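Local coordinates for protein cellulase (glycosyl hydrolase family 5) (Bacteroides ovatus, PDB 3ZMR) that cleaves the beta-1,4-glucan backbone of xyloglucan in an endo fashion, with retention of the beta-configuration, releasing xyloglucan oligosaccharides, at residues Arg279-Asn282 against Gly283-Val287; Asp234-Leu237 against Glu238-Lys242; His224-Asp227 against Ala228-Glu231; Ser379-Asn382 against Val383-Asn386; Arg111-Thr114 against Ser115-Ser119. All blocks are in the same frame, centred on the assembly; numbering follows the deposited sequence.

How the interactions relate
All five contacts are local, each joining residues a few positions apart within a helix or at its start. In chain order they run 5, 3, 2, 1, 4. Interactions 3 and 2 occupy the beginning and middle of helix 227-248, their centres about 14 Å apart. Interaction 1 lies on helix 275-293, which packs beside it: the centres of interactions 1 and 2 are about 12 Å apart, those of 1 and 3 about 10 Å, and the Arg279-Asp227 salt bridge joins the latter pair. Interactions 4 and 5, centres about 17 Å apart, meet where Met116 touches Ile385. Interactions 1 to 4 lie in helices around the eight-stranded barrel; interaction 5 starts the helix preceding its first strand.

Interaction 1: residues Arg279-Asn282 against Gly283-Val287; sequences RVQN and GFNQV
Val280 and Phe284, one helical turn apart, carry the apolar part of this contact: Val280 CG1 lies 3.7 Å from CZ at the far end of the Phe284 ring. Val280 CG1 stands anti to the backbone N (chi1 174°), which directs that methyl along the helix to the ring. The ring also has Val280 O over one face, 3.6 Å above its plane and displaced toward the rim. That oxygen accepts the i to i+4 bond from Phe284 N at 3.0 Å, so one residue meets Phe284 through both its carbonyl and its methyl.

The polar side of the turn is bridged by water. One molecule accepts from Gln281 NE2 and donates to Asn285 OD1, 2.9 Å from each; a second donates to Asn282 OD1 at 2.7 Å and accepts from Asn285 ND2 at 2.9 Å. Asn285 thus uses both ends of its amide, which stands at 89° to that of Gln281.

Further out, Gln281 NE2 and Asn285 ND2 both donate to Gln307 O at the end of barrel strand 304-307, while Asn282 bonds to His319 O and Thr321 N. Phe284 touches Leu233 and Asp234 of helix 227-248. Helix 275-293 therefore presents a ring to its neighbouring helix and amides to a strand end, the end of helix 313-319 and the loop after it. With bonds at both ends, the Asn285 amide has its orientation fixed by complementary donors and acceptors.

Interaction 2: residues Asp234-Leu237 against Glu238-Lys242; sequences DERL and EAMWK. With EDO (1,2-ethanediol), chain H.
Leu237 and Trp241 lie side by side and point the same way, with Leu237 CD1 at the indole edge, in the ring plane, 3.7 Å from Trp241 CD1. The leucine thus borders the pyrrole end of the indole. Leu237 O also lies near the edge while accepting from Trp241 N at 2.9 Å, and Trp241 NE1 bonds to Gly259 O.

Arg236 and Met240 form a second side-by-side pair. Arg236 leaves the backbone with CG anti to N (chi1 178°) and stays extended as far as NE, a course that carries it past the thioether: Met240 SD sits 3.9 Å from Arg236 NE, at the guanidinium edge and in its plane. Both pairs have i to i+4 spacing within helix 227-248, which follows barrel strand 210-214 in the beta/alpha succession of the TIM barrel. Across the group from the sulfur, Arg236 NH1 donates to O2 of an ethanediol, probably from the crystallisation liquor, at 2.9 Å; NH2 bonds to Ser178, and Trp221 makes a cation-pi contact with the group.

Glu238 stands out from the helix, and its OE1 accepts at 2.8 Å from a water that also donates weakly to Asp234 O, while Glu238 OE2 bonds to Tyr99.

Interaction 3: residues His224-Asp227 against Ala228-Glu231; sequences HPVD and ANKE
Van der Waals contact joins Val226 and Asn229, whose side chains run alongside each other in the same direction. Val226 CG2 approaches Asn229 ND2 to 3.3 Å. With CG1 anti to the carbonyl carbon (chi1 -63°), CG2 falls between the backbone N and the carbonyl carbon and is the methyl that meets Asn229. His224 adds its CB, 3.5 Å from Asn229 ND2, and the two side chains cross at a slant, imidazole and amide planes 76° apart. Asn229 has been modelled in two conformers; these amide contacts hold for one of them and are to that extent doubtful.

Among backbone hydrogen bonds, Asn229 N donates to Val226 O at 3.0 Å, with the donor 51° out of the carbonyl plane and therefore not on a lone pair. Lys230 N reaches Asp227 O at 3.4 Å, a weak bond. Before them, Val226 N returns to His224 O across an inverse gamma turn centred on Pro225, which kinks the chain just ahead of the helix.

Water supplies another link: one molecule donates to Asp227 O at 2.7 Å and accepts from Glu231 N at 3.0 Å, bridging the i and i+4 peptide groups where the first turn has no direct bond between them.

The charged groups find partners elsewhere. Asp227 OD1 pairs with Arg279 and Lys230 NZ with Asp234, while Asp227 N donates to Glu276. The contact lies at the surface, where the loop after barrel strand 210-214 enters helix 227-248, and Val226 and Asp227 pack against the neighbouring helix 275-293.

Interaction 4: residues Ser379-Asn382 against Val383-Asn386; sequences SSLN and VFIN
Leu381 sets its CD2 methyl against the side of Phe384 that carries CD2 and CE2, 3.8 Å from CD2, its approach to the ring oblique. With CG anti to the carbonyl carbon (chi1 -67°), the leucine is directed into the protein, where both residues touch Val391 of barrel strand 391-396. The Phe384 ring has Val383 CG1 over one face, 3.7 Å above the plane and toward the rim; the same methyl is 3.6 Å from Ser380 O.

Two amides gather near Leu381 O. Phe384 N donates at 3.0 Å from a position 52° above the carbonyl plane, and Ile385 N makes a weaker bond at 3.3 Å. These bonds start the short helix 382-386, which follows a type I beta turn, Ser379 to Asn382, closed by Asn382 N bonding to Ser379 O; within the turn, Ser380 OG bonds back to Thr377 O. The turn separates this helix from helix 371-379, within the segment leading to strand 391-396, and Phe384 also meets Ala316 of helix 313-319.

On the outer side, Asn386 N donates to Asn382 O at 2.8 Å with an N-H...O angle of 166°. The Asn386 amide lies close to that carbonyl without a hydrogen bond, its ND2 3.4 Å from Asn382 O at a poor angle.

Interaction 5: residues Arg111-Thr114 against Ser115-Ser119; sequences RDLT and SMQLS
At Thr114 the backbone leaves an extended course (phi -67°, psi 159°) and enters helix 115-122, whose first turn is closed by Leu118 N donating to Thr114 O at 2.9 Å. Thr114 is the N-cap, and with Gln117 it forms a capping box. Thr114 OG1 lies between the backbone N and the carbonyl carbon (chi1 64°), a placement that brings it to Gln117 N, from which it accepts at 3.0 Å. The reciprocal bond runs from Thr114 N to Gln117 OE1, also 3.0 Å, in the plane of the amide carbonyl and on a lone pair. Gln117 reaches back with its chain extended beyond CG, crossing the threonine obliquely; its OE1 also accepts from a water at 2.7 Å that donates to Asp112 O.

Next to the box, Leu113 and Leu118 cross at about a right angle, CD1 to CD1 at 4.1 Å. Leu118 CD1 further meets Arg111 NH2 at 3.6 Å, and Leu113 CD1 sits over one face of that guanidinium, displaced toward its rim. Arg111 NH2 is paired with Asp253 and bonded to Tyr210, while Ser115 OG bonds to His303. The helix leads into barrel strand 125-127, and Ser115 and Ser119 touch Phe332 of strand 331-337.

The paired bonds imply that an amide N-H of the first helical turn and that of the N-cap are both satisfied by side-chain oxygens, consistent with a well-defined helix start.

Interaction 1: residues Arg279-Asn282 against Gly283-Val287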
loop_
_atom_site.group_PDB
_atom_site.type_symbol
_atom_site.label_atom_id
_atom_site.label_comp_id
_atom_site.label_asym_id
_atom_site.label_seq_id
_atom_site.Cartn_x
_atom_site.Cartn_y
_atom_site.Cartn_z
ATOM N N ARG A 279 -12.582 1.875 6.286
ATOM C CA ARG A 279 -12.070 2.244 7.596
ATOM C C ARG A 279 -11.125 1.188 8.160
ATOM O O ARG A 279 -10.022 1.507 8.649
ATOM C CB ARG A 279 -13.233 2.543 8.567
ATOM C CG ARG A 279 -12.761 2.859 9.985
ATOM C CD ARG A 279 -13.869 3.447 10.861
ATOM N NE ARG A 279 -15.100 2.662 10.756
ATOM C CZ ARG A 279 -15.298 1.455 11.272
ATOM N NH1 ARG A 279 -14.352 0.854 11.996
ATOM N NH2 ARG A 279 -16.475 0.843 11.083
ATOM N N VAL A 280 -11.534 -0.066 8.070
ATOM C CA VAL A 280 -10.766 -1.133 8.655
ATOM C C VAL A 280 -9.494 -1.383 7.813
ATOM O O VAL A 280 -8.409 -1.584 8.346
ATOM C CB VAL A 280 -11.601 -2.418 8.824
ATOM C CG1 VAL A 280 -10.708 -3.550 9.294
ATOM C CG2 VAL A 280 -12.745 -2.181 9.808
ATOM N N GLN A 281 -9.620 -1.315 6.490
ATOM C CA GLN A 281 -8.452 -1.531 5.619
ATOM C C GLN A 281 -7.438 -0.383 5.733
ATOM O O GLN A 281 -6.231 -0.628 5.848
ATOM C CB GLN A 281 -8.884 -1.769 4.179
ATOM C CG GLN A 281 -7.736 -1.983 3.213
ATOM C CD GLN A 281 -7.295 -0.711 2.534
ATOM O OE1 GLN A 281 -8.093 0.190 2.258
ATOM N NE2 GLN A 281 -6.020 -0.666 2.214
ATOM N N ASN A 282 -7.907 0.862 5.747
ATOM C CA ASN A 282 -7.005 1.974 6.048
ATOM C C ASN A 282 -6.341 1.779 7.423
ATOM O O ASN A 282 -5.140 2.029 7.584
ATOM C CB ASN A 282 -7.739 3.303 5.977
ATOM C CG ASN A 282 -7.875 3.863 4.562
ATOM O OD1 ASN A 282 -6.889 3.997 3.829
ATOM N ND2 ASN A 282 -9.090 4.259 4.210
ATOM N N GLY A 283 -7.090 1.193 8.363
ATOM C CA GLY A 283 -6.560 0.856 9.657
ATOM C C GLY A 283 -5.378 -0.115 9.626
ATOM O O GLY A 283 -4.447 0.006 10.415
ATOM N N PHE A 284 -5.432 -1.108 8.743
ATOM C CA PHE A 284 -4.304 -2.060 8.574
ATOM C C PHE A 284 -3.024 -1.306 8.196
ATOM O O PHE A 284 -1.928 -1.626 8.669
ATOM C CB PHE A 284 -4.602 -3.128 7.508
ATOM C CG PHE A 284 -5.772 -4.067 7.844
ATOM C CD1 PHE A 284 -6.126 -4.381 9.149
ATOM C CD2 PHE A 284 -6.524 -4.629 6.824
ATOM C CE1 PHE A 284 -7.209 -5.237 9.417
ATOM C CE2 PHE A 284 -7.568 -5.503 7.064
ATOM C CZ PHE A 284 -7.922 -5.809 8.364
ATOM N N ASN A 285 -3.155 -0.345 7.283
ATOM C CA ASN A 285 -2.011 0.487 6.896
ATOM C C ASN A 285 -1.423 1.211 8.098
ATOM O O ASN A 285 -0.217 1.260 8.279
ATOM C CB ASN A 285 -2.366 1.501 5.806
ATOM C CG ASN A 285 -2.650 0.870 4.456
ATOM O OD1 ASN A 285 -2.210 -0.230 4.147
ATOM N ND2 ASN A 285 -3.383 1.603 3.634
ATOM N N GLN A 286 -2.292 1.736 8.943
ATOM C CA GLN A 286 -1.861 2.406 10.169
ATOM C C GLN A 286 -1.158 1.456 11.160
ATOM O O GLN A 286 -0.125 1.820 11.740
ATOM C CB GLN A 286 -3.034 3.129 10.848
ATOM C CG GLN A 286 -2.539 3.991 12.015
ATOM C CD GLN A 286 -1.808 5.228 11.540
ATOM O OE1 GLN A 286 -2.413 6.119 10.941
ATOM N NE2 GLN A 286 -0.498 5.265 11.766
ATOM N N VAL A 287 -1.707 0.261 11.342
ATOM C CA VAL A 287 -1.079 -0.752 12.174
ATOM C C VAL A 287 0.356 -1.022 11.701
ATOM O O VAL A 287 1.301 -1.098 12.488
ATOM C CB VAL A 287 -1.879 -2.066 12.223
ATOM C CG1 VAL A 287 -1.101 -3.155 12.956
ATOM C CG2 VAL A 287 -3.222 -1.836 12.914
HETATM O O HOH W 1 -4.027 -2.395 3.410
HETATM O O HOH W 2 -4.368 4.066 4.803
#

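Interaction 2: residues Asp234-Leu237 against Glu238-Lys242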
loop_
_atom_site.group_PDB
_atom_site.type_symbol
_atom_site.label_atom_id
_atom_site.label_comp_id
_atom_site.label_asym_id
_atom_site.label_seq_id
_atom_site.Cartn_x
_atom_site.Cartn_y
_atom_site.Cartn_z
ATOM N N ASP A 234 -5.626 -6.963 13.239
ATOM C CA ASP A 234 -4.656 -5.936 13.646
ATOM C C ASP A 234 -3.571 -6.584 14.518
ATOM O O ASP A 234 -2.387 -6.285 14.385
ATOM C CB ASP A 234 -5.324 -4.824 14.476
ATOM C CG ASP A 234 -6.158 -3.860 13.689
ATOM O OD1 ASP A 234 -6.205 -3.925 12.438
ATOM O OD2 ASP A 234 -6.765 -2.962 14.355
ATOM N N GLU A 235 -3.970 -7.453 15.459
ATOM C CA GLU A 235 -3.021 -8.086 16.372
ATOM C C GLU A 235 -2.034 -8.954 15.600
ATOM O O GLU A 235 -0.815 -8.915 15.839
ATOM C CB GLU A 235 -3.770 -8.920 17.385
ATOM C CG GLU A 235 -2.920 -9.803 18.271
ATOM C CD GLU A 235 -3.770 -10.578 19.238
ATOM O OE1 GLU A 235 -4.085 -10.037 20.316
ATOM O OE2 GLU A 235 -4.151 -11.697 18.868
ATOM N N ARG A 236 -2.551 -9.729 14.639
ATOM C CA ARG A 236 -1.697 -10.599 13.837
ATOM C C ARG A 236 -0.741 -9.809 12.938
ATOM O O ARG A 236 0.433 -10.143 12.843
ATOM C CB ARG A 236 -2.553 -11.549 13.010
ATOM C CG ARG A 236 -1.756 -12.457 12.105
ATOM C CD ARG A 236 -2.632 -13.506 11.483
ATOM N NE ARG A 236 -1.907 -14.361 10.573
ATOM C CZ ARG A 236 -2.454 -15.428 9.990
ATOM N NH1 ARG A 236 -3.710 -15.754 10.254
ATOM N NH2 ARG A 236 -1.757 -16.164 9.144
ATOM N N LEU A 237 -1.270 -8.799 12.256
ATOM C CA LEU A 237 -0.459 -7.984 11.346
ATOM C C LEU A 237 0.694 -7.333 12.137
ATOM O O LEU A 237 1.867 -7.337 11.692
ATOM C CB LEU A 237 -1.357 -6.972 10.673
ATOM C CG LEU A 237 -0.661 -6.190 9.544
ATOM C CD1 LEU A 237 -0.212 -7.059 8.384
ATOM C CD2 LEU A 237 -1.583 -5.070 9.073
ATOM N N GLU A 238 0.383 -6.816 13.325
ATOM C CA GLU A 238 1.421 -6.261 14.201
ATOM C C GLU A 238 2.464 -7.299 14.601
ATOM O O GLU A 238 3.669 -7.057 14.563
ATOM C CB GLU A 238 0.791 -5.640 15.468
ATOM C CG GLU A 238 1.841 -5.135 16.448
ATOM C CD GLU A 238 1.281 -4.491 17.705
ATOM O OE1 GLU A 238 0.142 -4.778 18.082
ATOM O OE2 GLU A 238 2.011 -3.682 18.315
ATOM N N ALA A 239 1.994 -8.478 15.026
ATOM C CA ALA A 239 2.909 -9.507 15.529
ATOM C C ALA A 239 3.883 -9.939 14.445
ATOM O O ALA A 239 5.070 -10.151 14.703
ATOM C CB ALA A 239 2.148 -10.707 16.056
ATOM N N MET A 240 3.381 -10.023 13.217
ATOM C CA MET A 240 4.196 -10.435 12.088
ATOM C C MET A 240 5.166 -9.335 11.702
ATOM O O MET A 240 6.389 -9.559 11.600
ATOM C CB MET A 240 3.309 -10.855 10.901
ATOM C CG MET A 240 2.472 -12.110 11.191
ATOM S SD MET A 240 1.421 -12.551 9.804
ATOM C CE MET A 240 2.623 -13.209 8.664
ATOM N N TRP A 241 4.647 -8.111 11.540
ATOM C CA TRP A 241 5.533 -6.998 11.162
ATOM C C TRP A 241 6.580 -6.635 12.215
ATOM O O TRP A 241 7.676 -6.185 11.872
ATOM C CB TRP A 241 4.769 -5.736 10.728
ATOM C CG TRP A 241 4.527 -5.753 9.245
ATOM C CD1 TRP A 241 3.328 -5.917 8.597
ATOM C CD2 TRP A 241 5.523 -5.646 8.225
ATOM N NE1 TRP A 241 3.529 -5.956 7.235
ATOM C CE2 TRP A 241 4.863 -5.806 6.973
ATOM C CE3 TRP A 241 6.917 -5.509 8.237
ATOM C CZ2 TRP A 241 5.550 -5.778 5.755
ATOM C CZ3 TRP A 241 7.583 -5.448 7.024
ATOM C CH2 TRP A 241 6.909 -5.603 5.813
ATOM N N LYS A 242 6.262 -6.857 13.494
ATOM C CA LYS A 242 7.256 -6.600 14.523
ATOM C C LYS A 242 8.513 -7.462 14.288
ATOM O O LYS A 242 9.666 -7.006 14.371
ATOM C CB LYS A 242 6.674 -6.791 15.918
ATOM C CG LYS A 242 7.658 -6.446 17.016
ATOM C CD LYS A 242 6.987 -6.543 18.390
ATOM C CE LYS A 242 8.015 -6.225 19.463
ATOM N NZ LYS A 242 7.498 -6.398 20.842
HETATM C C1 EDO H . -6.418 -15.265 13.332
HETATM O O1 EDO H . -7.570 -15.940 12.812
HETATM C C2 EDO H . -6.231 -13.955 12.589
HETATM O O2 EDO H . -6.035 -14.238 11.202
HETATM O O HOH W 3 -2.255 -4.243 16.694
HETATM O O HOH W 4 0.269 -8.155 18.315
#

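Interaction 3: residues His224-Asp227 against Ala228-Glu231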
loop_
_atom_site.group_PDB
_atom_site.type_symbol
_atom_site.label_atom_id
_atom_site.label_comp_id
_atom_site.label_asym_id
_atom_site.label_seq_id
_atom_site.Cartn_x
_atom_site.Cartn_y
_atom_site.Cartn_z
ATOM N N HIS A 224 -10.586 -9.709 5.514
ATOM C CA HIS A 224 -11.797 -9.554 6.316
ATOM C C HIS A 224 -11.836 -8.189 6.969
ATOM O O HIS A 224 -11.759 -8.069 8.207
ATOM C CB HIS A 224 -11.916 -10.663 7.350
ATOM C CG HIS A 224 -11.804 -12.020 6.749
ATOM N ND1 HIS A 224 -12.867 -12.626 6.117
ATOM C CD2 HIS A 224 -10.740 -12.842 6.585
ATOM C CE1 HIS A 224 -12.471 -13.791 5.625
ATOM N NE2 HIS A 224 -11.183 -13.945 5.894
ATOM N N PRO A 225 -11.999 -7.143 6.151
ATOM C CA PRO A 225 -11.884 -5.764 6.658
ATOM C C PRO A 225 -13.217 -5.305 7.257
ATOM O O PRO A 225 -13.901 -4.466 6.702
ATOM C CB PRO A 225 -11.524 -4.967 5.400
ATOM C CG PRO A 225 -12.210 -5.710 4.303
ATOM C CD PRO A 225 -12.117 -7.168 4.689
ATOM N N VAL A 226 -13.563 -5.922 8.381
ATOM C CA VAL A 226 -14.815 -5.672 9.092
ATOM C C VAL A 226 -14.507 -5.591 10.582
ATOM O O VAL A 226 -13.542 -6.191 11.074
ATOM C CB VAL A 226 -15.883 -6.761 8.815
ATOM C CG1 VAL A 226 -16.279 -6.784 7.333
ATOM C CG2 VAL A 226 -15.425 -8.132 9.257
ATOM N N ASP A 227 -15.326 -4.831 11.289
ATOM C CA ASP A 227 -15.120 -4.607 12.715
ATOM C C ASP A 227 -15.092 -5.901 13.519
ATOM O O ASP A 227 -14.363 -5.984 14.491
ATOM C CB ASP A 227 -16.176 -3.653 13.273
ATOM C CG ASP A 227 -15.962 -2.210 12.832
ATOM O OD1 ASP A 227 -14.826 -1.689 12.868
ATOM O OD2 ASP A 227 -16.964 -1.576 12.472
ATOM N N ALA A 228 -15.849 -6.921 13.091
ATOM C CA ALA A 228 -15.893 -8.198 13.820
ATOM C C ALA A 228 -14.551 -8.936 13.818
ATOM O O ALA A 228 -14.282 -9.735 14.688
ATOM C CB ALA A 228 -17.004 -9.089 13.266
ATOM N N ASN A 229 -13.710 -8.648 12.827
ATOM C CA ASN A 229 -12.406 -9.309 12.724
ATOM C C ASN A 229 -11.225 -8.373 12.905
ATOM O O ASN A 229 -10.074 -8.814 12.909
ATOM C CB ASN A 229 -12.292 -10.022 11.389
ATOM C CG ASN A 229 -13.347 -11.081 11.223
ATOM O OD1 ASN A 229 -13.548 -11.919 12.109
ATOM N ND2 ASN A 229 -14.034 -11.048 10.097
ATOM N N LYS A 230 -11.501 -7.080 13.098
ATOM C CA LYS A 230 -10.430 -6.067 13.147
ATOM C C LYS A 230 -9.413 -6.325 14.263
ATOM O O LYS A 230 -8.192 -6.205 14.048
ATOM C CB LYS A 230 -11.022 -4.665 13.291
ATOM C CG LYS A 230 -10.020 -3.561 13.565
ATOM C CD LYS A 230 -10.681 -2.179 13.551
ATOM C CE LYS A 230 -9.831 -1.104 14.213
ATOM N NZ LYS A 230 -8.466 -0.979 13.616
ATOM N N GLU A 231 -9.891 -6.659 15.460
ATOM C CA GLU A 231 -8.990 -6.834 16.598
ATOM C C GLU A 231 -7.973 -7.958 16.324
ATOM O O GLU A 231 -6.759 -7.794 16.512
ATOM C CB GLU A 231 -9.784 -7.081 17.895
ATOM C CG GLU A 231 -8.945 -7.062 19.163
ATOM C CD GLU A 231 -9.772 -7.095 20.439
ATOM O OE1 GLU A 231 -10.892 -6.549 20.466
ATOM O OE2 GLU A 231 -9.277 -7.668 21.420
HETATM O O HOH W 5 -12.726 -7.332 16.196
#

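Interaction 4: residues Ser379-Asn382 against Val383-Asn386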
loop_
_atom_site.group_PDB
_atom_site.type_symbol
_atom_site.label_atom_id
_atom_site.label_comp_id
_atom_site.label_asym_id
_atom_site.label_seq_id
_atom_site.Cartn_x
_atom_site.Cartn_y
_atom_site.Cartn_z
ATOM N N SER A 379 -3.435 8.865 -14.780
ATOM C CA SER A 379 -3.332 10.308 -14.506
ATOM C C SER A 379 -4.170 10.748 -13.303
ATOM O O SER A 379 -3.868 11.773 -12.683
ATOM C CB SER A 379 -3.663 11.138 -15.736
ATOM O OG SER A 379 -5.021 11.172 -16.016
ATOM N N SER A 380 -5.211 9.990 -12.950
ATOM C CA SER A 380 -6.045 10.306 -11.781
ATOM C C SER A 380 -5.238 10.254 -10.459
ATOM O O SER A 380 -5.611 10.844 -9.462
ATOM C CB SER A 380 -7.310 9.411 -11.715
ATOM O OG SER A 380 -7.008 8.093 -11.268
ATOM N N LEU A 381 -4.109 9.570 -10.494
ATOM C CA LEU A 381 -3.169 9.504 -9.360
ATOM C C LEU A 381 -2.367 10.781 -9.128
ATOM O O LEU A 381 -1.657 10.901 -8.125
ATOM C CB LEU A 381 -2.228 8.308 -9.518
ATOM C CG LEU A 381 -2.944 6.941 -9.411
ATOM C CD1 LEU A 381 -2.019 5.869 -9.982
ATOM C CD2 LEU A 381 -3.295 6.677 -7.957
ATOM N N ASN A 382 -2.537 11.754 -10.031
ATOM C CA ASN A 382 -1.925 13.086 -9.861
ATOM C C ASN A 382 -2.304 13.757 -8.553
ATOM O O ASN A 382 -1.544 14.550 -8.027
ATOM C CB ASN A 382 -2.136 14.002 -11.100
ATOM C CG ASN A 382 -3.563 14.501 -11.338
ATOM O OD1 ASN A 382 -4.520 14.172 -10.676
ATOM N ND2 ASN A 382 -3.684 15.355 -12.371
ATOM N N VAL A 383 -3.473 13.419 -8.010
ATOM C CA VAL A 383 -3.897 13.978 -6.716
ATOM C C VAL A 383 -2.885 13.623 -5.607
ATOM O O VAL A 383 -2.598 14.437 -4.732
ATOM C CB VAL A 383 -5.336 13.566 -6.348
ATOM C CG1 VAL A 383 -5.470 12.076 -6.104
ATOM C CG2 VAL A 383 -5.813 14.339 -5.133
ATOM N N PHE A 384 -2.329 12.415 -5.666
ATOM C CA PHE A 384 -1.279 12.019 -4.735
ATOM C C PHE A 384 0.047 12.695 -5.027
ATOM O O PHE A 384 0.664 13.278 -4.124
ATOM C CB PHE A 384 -1.147 10.471 -4.698
ATOM C CG PHE A 384 -2.409 9.823 -4.233
ATOM C CD1 PHE A 384 -2.795 9.928 -2.921
ATOM C CD2 PHE A 384 -3.246 9.162 -5.110
ATOM C CE1 PHE A 384 -4.004 9.423 -2.482
ATOM C CE2 PHE A 384 -4.458 8.642 -4.668
ATOM C CZ PHE A 384 -4.820 8.742 -3.359
ATOM N N ILE A 385 0.451 12.678 -6.296
ATOM C CA ILE A 385 1.743 13.232 -6.685
ATOM C C ILE A 385 1.807 14.717 -6.284
ATOM O O ILE A 385 2.796 15.186 -5.729
ATOM C CB ILE A 385 2.016 13.038 -8.197
ATOM C CG1 ILE A 385 2.013 11.537 -8.560
ATOM C CG2 ILE A 385 3.309 13.731 -8.634
ATOM C CD1 ILE A 385 3.058 10.721 -7.813
ATOM N N ASN A 386 0.727 15.436 -6.560
ATOM C CA ASN A 386 0.662 16.880 -6.251
ATOM C C ASN A 386 0.554 17.175 -4.752
ATOM O O ASN A 386 0.895 18.275 -4.302
ATOM C CB ASN A 386 -0.474 17.546 -7.002
ATOM C CG ASN A 386 -0.201 17.682 -8.491
ATOM O OD1 ASN A 386 0.955 17.797 -8.912
ATOM N ND2 ASN A 386 -1.268 17.669 -9.294
#

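Interaction 5: residues Arg111-Thr114 against Ser115-Ser119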
loop_
_atom_site.group_PDB
_atom_site.type_symbol
_atom_site.label_atom_id
_atom_site.label_comp_id
_atom_site.label_asym_id
_atom_site.label_seq_id
_atom_site.Cartn_x
_atom_site.Cartn_y
_atom_site.Cartn_z
ATOM N N ARG A 111 19.352 8.530 3.725
ATOM C CA ARG A 111 19.545 9.845 3.108
ATOM C C ARG A 111 18.407 10.790 3.452
ATOM O O ARG A 111 17.259 10.379 3.638
ATOM C CB ARG A 111 19.661 9.709 1.604
ATOM C CG ARG A 111 20.926 8.957 1.174
ATOM C CD ARG A 111 20.841 8.580 -0.295
ATOM N NE ARG A 111 19.944 7.444 -0.463
ATOM C CZ ARG A 111 19.629 6.897 -1.626
ATOM N NH1 ARG A 111 20.069 7.419 -2.779
ATOM N NH2 ARG A 111 18.867 5.817 -1.624
ATOM N N ASP A 112 18.726 12.084 3.496
ATOM C CA ASP A 112 17.724 13.103 3.749
ATOM C C ASP A 112 16.966 13.412 2.451
ATOM O O ASP A 112 17.148 14.474 1.805
ATOM C CB ASP A 112 18.370 14.373 4.303
ATOM C CG ASP A 112 17.355 15.355 4.827
ATOM O OD1 ASP A 112 16.188 15.003 5.031
ATOM O OD2 ASP A 112 17.754 16.494 5.085
ATOM N N LEU A 113 16.097 12.468 2.085
ATOM C CA LEU A 113 15.281 12.521 0.868
ATOM C C LEU A 113 13.837 12.200 1.221
ATOM O O LEU A 113 13.585 11.247 1.957
ATOM C CB LEU A 113 15.785 11.483 -0.142
ATOM C CG LEU A 113 17.192 11.673 -0.708
ATOM C CD1 LEU A 113 17.583 10.467 -1.533
ATOM C CD2 LEU A 113 17.240 12.964 -1.527
ATOM N N THR A 114 12.898 12.974 0.694
ATOM C CA THR A 114 11.495 12.622 0.812
ATOM C C THR A 114 11.240 11.342 -0.003
ATOM O O THR A 114 12.014 11.003 -0.892
ATOM C CB THR A 114 10.560 13.707 0.305
ATOM O OG1 THR A 114 10.800 13.853 -1.092
ATOM C CG2 THR A 114 10.787 15.022 1.036
ATOM N N SER A 115 10.159 10.638 0.320
ATOM C CA SER A 115 9.758 9.498 -0.504
ATOM C C SER A 115 9.601 9.928 -1.964
ATOM O O SER A 115 9.945 9.181 -2.882
ATOM C CB SER A 115 8.528 8.822 0.046
ATOM O OG SER A 115 8.844 8.177 1.261
ATOM N N MET A 116 9.049 11.123 -2.191
ATOM C CA MET A 116 8.919 11.605 -3.572
ATOM C C MET A 116 10.289 11.661 -4.283
ATOM O O MET A 116 10.442 11.263 -5.451
ATOM C CB MET A 116 8.198 12.961 -3.618
ATOM C CG MET A 116 7.930 13.447 -5.036
ATOM S SD MET A 116 6.837 12.372 -6.022
ATOM C CE MET A 116 5.329 12.727 -5.205
ATOM N N GLN A 117 11.287 12.214 -3.599
ATOM C CA GLN A 117 12.643 12.322 -4.166
ATOM C C GLN A 117 13.239 10.937 -4.391
ATOM O O GLN A 117 13.869 10.672 -5.398
ATOM C CB GLN A 117 13.545 13.135 -3.238
ATOM C CG GLN A 117 13.245 14.628 -3.231
ATOM C CD GLN A 117 14.089 15.374 -2.228
ATOM O OE1 GLN A 117 14.033 15.076 -1.050
ATOM N NE2 GLN A 117 14.913 16.316 -2.704
ATOM N N LEU A 118 12.998 10.031 -3.448
ATOM C CA LEU A 118 13.491 8.668 -3.582
ATOM C C LEU A 118 12.845 8.028 -4.805
ATOM O O LEU A 118 13.517 7.292 -5.549
ATOM C CB LEU A 118 13.218 7.856 -2.321
ATOM C CG LEU A 118 14.116 6.627 -2.179
ATOM C CD1 LEU A 118 15.475 6.982 -1.613
ATOM C CD2 LEU A 118 13.456 5.558 -1.308
ATOM N N SER A 119 11.557 8.299 -5.015
ATOM C CA SER A 119 10.825 7.681 -6.133
ATOM C C SER A 119 11.462 8.042 -7.476
ATOM O O SER A 119 11.513 7.219 -8.385
ATOM C CB SER A 119 9.327 8.015 -6.102
ATOM O OG SER A 119 9.058 9.307 -6.568
HETATM O O HOH W 6 14.812 16.371 1.168
#